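Local coordinates for protein cellulase (Xanthomonas axonopodis pv. citri, PDB 5HOS) that probably hydrolyses internal beta-1,4-glucosidic bonds of cellulose and related glucans, as a glycoside hydrolase of family 5, at residues N33-G36 against A37-S41; P45-L48 against N49-Y52; G86-P90 against A91-L95. All blocks are in the same frame, centred on the assembly; numbering follows the deposited sequence.

How the interactions relate
Interaction 1 spans the end of strand 29-34 of the eight-stranded parallel barrel and the start of the loop to helix 57-65; interaction 2 lies further along that loop, while interaction 3 opens helix 90-105. Interaction 1 is buried and relies on a carboxylate turned back onto a hydroxyl and a backbone N-H. Interactions 2 and 3 lie nearer the surface, and there backbone turn or helix bonds combine with aspartates that accept from main-chain N-H groups. The three are joined in a row: K40 of interaction 1 reaches the D51 carbonyl of interaction 2, whose Y52 probably hydrogen-bonds Q92 of interaction 3 and whose L48 packs on L95, whereas interactions 1 and 3 do not touch.

Interaction 1: residues N33-G36 against A37-S41; sequences NLSG and AEIKS
E38 turns its carboxylate back onto S35 and G36 where the chain leaves strand 29-34, the first strand of the (beta/alpha)8 barrel. At L34, the last residue of the strand, the carbonyl oxygen reaches the following loop through a water that donates to L34 O and accepts from A37 N. S35 comes next: with chi1 at 175° its OG extends opposite its own N and donates to E38 OE2 across 2.6 Å. G36 then gives its backbone N-H to the other carboxylate oxygen, E38 OE1, at 2.8 Å and an almost straight 168°. Its backbone angles are of a kind suited to glycine, and its carbonyl oxygen lies against I39, with G36 O 3.5 Å from I39 CG1. The E38 chain doubles back at chi2 (-76°), which carries the carboxylate to the strand end instead of along the loop. Beyond it, E38 packs on W304 of strand 298-306 and on H115. Both carboxylate oxygens are approached on their syn sides, each donor lying slightly out of the plane. This two-pronged grip fixes the rotation of the carboxylate and satisfies a buried N-H and hydroxyl at once.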
loop_
_atom_site.group_PDB
_atom_site.type_symbol
_atom_site.label_atom_id
_atom_site.label_comp_id
_atom_site.label_asym_id
_atom_site.label_seq_id
_atom_site.Cartn_x
_atom_site.Cartn_y
_atom_site.Cartn_z
ATOM N N ASN A 33 2.410 -2.198 -7.158
ATOM C CA ASN A 33 1.162 -1.450 -7.198
ATOM C C ASN A 33 0.648 -1.409 -8.630
ATOM O O ASN A 33 1.386 -1.015 -9.532
ATOM C CB ASN A 33 1.360 -0.017 -6.707
ATOM C CG ASN A 33 1.439 0.078 -5.207
ATOM O OD1 ASN A 33 0.425 0.311 -4.548
ATOM N ND2 ASN A 33 2.649 -0.073 -4.656
ATOM N N LEU A 34 -0.599 -1.825 -8.837
ATOM C CA LEU A 34 -1.263 -1.658 -10.126
ATOM C C LEU A 34 -2.209 -0.484 -10.005
ATOM O O LEU A 34 -3.333 -0.617 -9.507
ATOM C CB LEU A 34 -1.997 -2.934 -10.557
ATOM C CG LEU A 34 -1.133 -4.168 -10.807
ATOM C CD1 LEU A 34 -1.994 -5.290 -11.379
ATOM C CD2 LEU A 34 0.030 -3.874 -11.741
ATOM N N SER A 35 -1.714 0.675 -10.431
ATOM C CA SER A 35 -2.451 1.919 -10.369
ATOM C C SER A 35 -3.430 1.986 -11.529
ATOM O O SER A 35 -3.105 1.564 -12.634
ATOM C CB SER A 35 -1.489 3.109 -10.458
ATOM O OG SER A 35 -2.208 4.320 -10.510
ATOM N N GLY A 36 -4.609 2.548 -11.277
ATOM C CA GLY A 36 -5.632 2.694 -12.311
ATOM C C GLY A 36 -7.045 2.901 -11.806
ATOM O O GLY A 36 -7.789 3.662 -12.394
ATOM N N ALA A 37 -7.435 2.210 -10.733
ATOM C CA ALA A 37 -8.811 2.297 -10.218
ATOM C C ALA A 37 -9.039 3.520 -9.313
ATOM O O ALA A 37 -10.186 3.908 -9.070
ATOM C CB ALA A 37 -9.187 1.009 -9.484
ATOM N N GLU A 38 -7.945 4.125 -8.840
ATOM C CA GLU A 38 -7.982 5.255 -7.915
ATOM C C GLU A 38 -7.896 6.626 -8.593
ATOM O O GLU A 38 -8.127 7.649 -7.938
ATOM C CB GLU A 38 -6.847 5.124 -6.882
ATOM C CG GLU A 38 -5.458 5.644 -7.274
ATOM C CD GLU A 38 -4.669 4.755 -8.235
ATOM O OE1 GLU A 38 -5.225 3.803 -8.841
ATOM O OE2 GLU A 38 -3.463 5.019 -8.394
ATOM N N ILE A 39 -7.558 6.644 -9.879
ATOM C CA ILE A 39 -7.204 7.898 -10.569
ATOM C C ILE A 39 -8.411 8.763 -10.926
ATOM O O ILE A 39 -9.563 8.309 -10.851
ATOM C CB ILE A 39 -6.313 7.659 -11.817
ATOM C CG1 ILE A 39 -7.097 7.003 -12.957
ATOM C CG2 ILE A 39 -5.075 6.843 -11.440
ATOM C CD1 ILE A 39 -6.289 6.788 -14.212
ATOM N N LYS A 40 -8.118 10.014 -11.294
ATOM C CA LYS A 40 -9.118 11.029 -11.655
ATOM C C LYS A 40 -10.196 11.106 -10.592
ATOM O O LYS A 40 -11.387 10.969 -10.882
ATOM C CB LYS A 40 -9.711 10.756 -13.041
ATOM C CG LYS A 40 -8.645 10.630 -14.115
ATOM C CD LYS A 40 -9.195 10.846 -15.513
ATOM C CE LYS A 40 -8.207 10.387 -16.581
ATOM N NZ LYS A 40 -8.102 8.900 -16.707
ATOM N N SER A 41 -9.760 11.320 -9.353
ATOM C CA SER A 41 -10.651 11.235 -8.199
ATOM C C SER A 41 -11.749 12.303 -8.158
ATOM O O SER A 41 -12.749 12.113 -7.464
ATOM C CB SER A 41 -9.854 11.247 -6.891
ATOM O OG SER A 41 -9.152 12.462 -6.744
HETATM O O HOH W 1 -5.909 0.369 -9.100
#

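Interaction 2: residues P45-L48 against N49-Y52; sequences PGVL and NIDY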
loop_
_atom_site.group_PDB
_atom_site.type_symbol
_atom_site.label_atom_id
_atom_site.label_comp_id
_atom_site.label_asym_id
_atom_site.label_seq_id
_atom_site.Cartn_x
_atom_site.Cartn_y
_atom_site.Cartn_z
ATOM N N PRO A 45 -19.262 9.183 -9.592
ATOM C CA PRO A 45 -18.562 7.895 -9.506
ATOM C C PRO A 45 -17.439 7.712 -10.530
ATOM O O PRO A 45 -16.549 6.884 -10.314
ATOM C CB PRO A 45 -19.679 6.878 -9.766
ATOM C CG PRO A 45 -20.636 7.599 -10.646
ATOM C CD PRO A 45 -20.603 9.032 -10.191
ATOM N N GLY A 46 -17.478 8.472 -11.628
ATOM C CA GLY A 46 -16.563 8.245 -12.730
ATOM C C GLY A 46 -17.064 7.067 -13.549
ATOM O O GLY A 46 -17.946 6.325 -13.114
ATOM N N VAL A 47 -16.495 6.897 -14.736
ATOM C CA VAL A 47 -16.941 5.880 -15.682
ATOM C C VAL A 47 -15.809 4.892 -15.947
ATOM O O VAL A 47 -14.711 5.296 -16.325
ATOM C CB VAL A 47 -17.399 6.541 -17.004
ATOM C CG1 VAL A 47 -17.634 5.498 -18.087
ATOM C CG2 VAL A 47 -18.666 7.358 -16.769
ATOM N N LEU A 48 -16.094 3.602 -15.755
ATOM C CA LEU A 48 -15.117 2.541 -15.962
ATOM C C LEU A 48 -14.622 2.543 -17.403
ATOM O O LEU A 48 -15.414 2.656 -18.330
ATOM C CB LEU A 48 -15.735 1.178 -15.620
ATOM C CG LEU A 48 -14.866 -0.076 -15.769
ATOM C CD1 LEU A 48 -13.715 -0.078 -14.771
ATOM C CD2 LEU A 48 -15.737 -1.313 -15.601
ATOM N N ASN A 49 -13.303 2.434 -17.560
ATOM C CA ASN A 49 -12.607 2.436 -18.855
ATOM C C ASN A 49 -12.520 3.781 -19.574
ATOM O O ASN A 49 -12.065 3.828 -20.715
ATOM C CB ASN A 49 -13.151 1.339 -19.789
ATOM C CG ASN A 49 -12.932 -0.044 -19.228
ATOM O OD1 ASN A 49 -11.883 -0.324 -18.641
ATOM N ND2 ASN A 49 -13.916 -0.918 -19.390
ATOM N N ILE A 50 -12.916 4.856 -18.892
ATOM C CA ILE A 50 -12.765 6.231 -19.378
ATOM C C ILE A 50 -11.981 7.038 -18.327
ATOM O O ILE A 50 -10.883 7.527 -18.611
ATOM C CB ILE A 50 -14.140 6.873 -19.677
ATOM C CG1 ILE A 50 -14.815 6.131 -20.841
ATOM C CG2 ILE A 50 -13.982 8.352 -20.024
ATOM C CD1 ILE A 50 -16.294 6.407 -21.011
ATOM N N ASP A 51 -12.543 7.163 -17.122
ATOM C CA ASP A 51 -11.882 7.866 -16.009
ATOM C C ASP A 51 -10.904 6.999 -15.208
ATOM O O ASP A 51 -9.919 7.511 -14.674
ATOM C CB ASP A 51 -12.929 8.429 -15.049
ATOM C CG ASP A 51 -13.818 9.442 -15.707
ATOM O OD1 ASP A 51 -13.270 10.364 -16.340
ATOM O OD2 ASP A 51 -15.053 9.315 -15.589
ATOM N N TYR A 52 -11.200 5.706 -15.100
ATOM C CA TYR A 52 -10.363 4.764 -14.358
ATOM C C TYR A 52 -10.526 3.358 -14.947
ATOM O O TYR A 52 -11.433 3.120 -15.742
ATOM C CB TYR A 52 -10.767 4.778 -12.879
ATOM C CG TYR A 52 -12.143 4.197 -12.592
ATOM C CD1 TYR A 52 -13.292 4.971 -12.722
ATOM C CD2 TYR A 52 -12.290 2.865 -12.168
ATOM C CE1 TYR A 52 -14.550 4.446 -12.451
ATOM C CE2 TYR A 52 -13.544 2.331 -11.908
ATOM C CZ TYR A 52 -14.666 3.118 -12.039
ATOM O OH TYR A 52 -15.907 2.590 -11.771
HETATM O O HOH W 2 -17.357 4.254 -10.178
#
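V47 and I50 are the ends of a type II beta turn, with L48 and N49 at its corners and N49 in the left-handed region (phi 73°), inside the long loop that follows the first barrel strand. Among the hydrogen bonds, V47 O takes two donors: I50 N at 3.2 Å, from above the carbonyl plane, and D51 N at 3.0 Å, more nearly in line with the C=O. D51 answers with its side chain, OD2 accepting from V47 N at 2.9 Å through its anti lone pair, so V47 is held at both its N-H and its carbonyl. N49 N also donates to Y52 O. The aromatic contact is a CH-pi interaction: L48 CA lies over one face of the Y52 ring, 4.2 Å from its centroid, while the L48 side chain crosses that of Y52 at about a right angle and, with CG opposite the backbone N (chi1 -180°), places CD1 near CE2. V47 and I50 run side by side, and V47 CG1 meets I50 CD1 at 3.3 Å, closer than usual. The Y52 hydroxyl bonds Q92 NE2 of helix 90-105; a water 2.7 Å from Y52 OH donates to P45 O at 2.8 Å.

Interaction 3: residues G86-P90 against A91-L95; sequences GELDP and AQLAL
The backbone passes from an extended D89 straight into the first turn of helix 90-105, where L93 N donates to D89 O at 3.0 Å and 171° and A94 N to P90 O at 3.0 Å. D89 also covers the helix start with its side chain: OD2 accepts from Q92 N at 2.9 Å, on the anti side of the carboxylate and 17° out of its plane. A chi1 of 179° swings the carboxylate forward over the first turn, and OD2 touches Q92 CB at 3.5 Å as well as A91 CB. D89 is thus the N-cap and P90 the first helical residue, a place where proline's lack of an N-H costs no helix bond. On the flank of the same turn L88, just before the cap, meets L93 as a hydrophobic staple, CD1 of L88 lying 4.3 Å from CD2 of L93; helix 132-145 packs against both leucines through R141 and A145. One water accepts from A91 N and donates weakly to D89 OD1, and another donates to D89 OD2 while accepting from Q92 NE2 at 2.9 Å. The Q92 chain leads away from D89, its OE1 accepting from the hydroxyl of Y54.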
loop_
_atom_site.group_PDB
_atom_site.type_symbol
_atom_site.label_atom_id
_atom_site.label_comp_id
_atom_site.label_asym_id
_atom_site.label_seq_id
_atom_site.Cartn_x
_atom_site.Cartn_y
_atom_site.Cartn_z
ATOM N N GLY A 86 -23.476 3.247 3.794
ATOM C CA GLY A 86 -24.313 2.590 2.810
ATOM C C GLY A 86 -23.729 1.285 2.306
ATOM O O GLY A 86 -22.603 0.896 2.651
ATOM N N GLU A 87 -24.515 0.626 1.460
ATOM C CA GLU A 87 -24.123 -0.624 0.832
ATOM C C GLU A 87 -22.948 -0.356 -0.089
ATOM O O GLU A 87 -22.877 0.703 -0.720
ATOM C CB GLU A 87 -25.260 -1.191 -0.031
ATOM C CG GLU A 87 -26.589 -1.415 0.679
ATOM C CD GLU A 87 -26.646 -2.688 1.494
ATOM O OE1 GLU A 87 -27.772 -3.075 1.874
ATOM O OE2 GLU A 87 -25.593 -3.306 1.756
ATOM N N LEU A 88 -22.046 -1.325 -0.197
ATOM C CA LEU A 88 -20.970 -1.230 -1.173
ATOM C C LEU A 88 -21.572 -1.275 -2.574
ATOM O O LEU A 88 -22.521 -2.009 -2.823
ATOM C CB LEU A 88 -19.948 -2.349 -0.998
ATOM C CG LEU A 88 -19.306 -2.482 0.381
ATOM C CD1 LEU A 88 -18.245 -3.568 0.356
ATOM C CD2 LEU A 88 -18.708 -1.166 0.834
ATOM N N ASP A 89 -21.038 -0.462 -3.471
ATOM C CA ASP A 89 -21.506 -0.413 -4.844
ATOM C C ASP A 89 -21.338 -1.797 -5.495
ATOM O O ASP A 89 -20.212 -2.302 -5.555
ATOM C CB ASP A 89 -20.700 0.623 -5.624
ATOM C CG ASP A 89 -21.122 0.711 -7.062
ATOM O OD1 ASP A 89 -22.176 1.291 -7.325
ATOM O OD2 ASP A 89 -20.424 0.166 -7.930
ATOM N N PRO A 90 -22.445 -2.419 -5.963
ATOM C CA PRO A 90 -22.329 -3.770 -6.548
ATOM C C PRO A 90 -21.264 -3.928 -7.648
ATOM O O PRO A 90 -20.480 -4.879 -7.602
ATOM C CB PRO A 90 -23.735 -4.037 -7.095
ATOM C CG PRO A 90 -24.623 -3.261 -6.181
ATOM C CD PRO A 90 -23.858 -2.000 -5.864
ATOM N N ALA A 91 -21.211 -3.000 -8.601
ATOM C CA ALA A 91 -20.238 -3.098 -9.695
ATOM C C ALA A 91 -18.785 -2.968 -9.222
ATOM O O ALA A 91 -17.914 -3.715 -9.671
ATOM C CB ALA A 91 -20.527 -2.060 -10.776
ATOM N N GLN A 92 -18.528 -2.025 -8.315
ATOM C CA GLN A 92 -17.167 -1.785 -7.844
ATOM C C GLN A 92 -16.699 -2.985 -7.022
ATOM O O GLN A 92 -15.557 -3.434 -7.168
ATOM C CB GLN A 92 -17.080 -0.489 -7.030
ATOM C CG GLN A 92 -15.669 0.089 -6.915
ATOM C CD GLN A 92 -15.113 0.721 -8.186
ATOM O OE1 GLN A 92 -13.900 0.893 -8.302
ATOM N NE2 GLN A 92 -15.976 1.076 -9.130
ATOM N N LEU A 93 -17.588 -3.518 -6.185
ATOM C CA LEU A 93 -17.267 -4.728 -5.427
ATOM C C LEU A 93 -16.975 -5.915 -6.348
ATOM O O LEU A 93 -16.011 -6.648 -6.121
ATOM C CB LEU A 93 -18.374 -5.077 -4.439
ATOM C CG LEU A 93 -18.125 -6.306 -3.547
ATOM C CD1 LEU A 93 -16.815 -6.202 -2.774
ATOM C CD2 LEU A 93 -19.308 -6.481 -2.604
ATOM N N ALA A 94 -17.784 -6.095 -7.389
ATOM C CA ALA A 94 -17.524 -7.150 -8.385
ATOM C C ALA A 94 -16.195 -6.942 -9.119
ATOM O O ALA A 94 -15.499 -7.904 -9.399
ATOM C CB ALA A 94 -18.672 -7.263 -9.377
ATOM N N LEU A 95 -15.829 -5.692 -9.413
ATOM C CA LEU A 95 -14.508 -5.419 -10.003
ATOM C C LEU A 95 -13.373 -5.859 -9.093
ATOM O O LEU A 95 -12.413 -6.450 -9.557
ATOM C CB LEU A 95 -14.338 -3.946 -10.382
ATOM C CG LEU A 95 -15.122 -3.563 -11.631
ATOM C CD1 LEU A 95 -15.376 -2.062 -11.673
ATOM C CD2 LEU A 95 -14.401 -4.040 -12.884
HETATM O O HOH W 3 -18.742 1.277 -9.853
HETATM O O HOH W 4 -23.168 -0.939 -9.203
#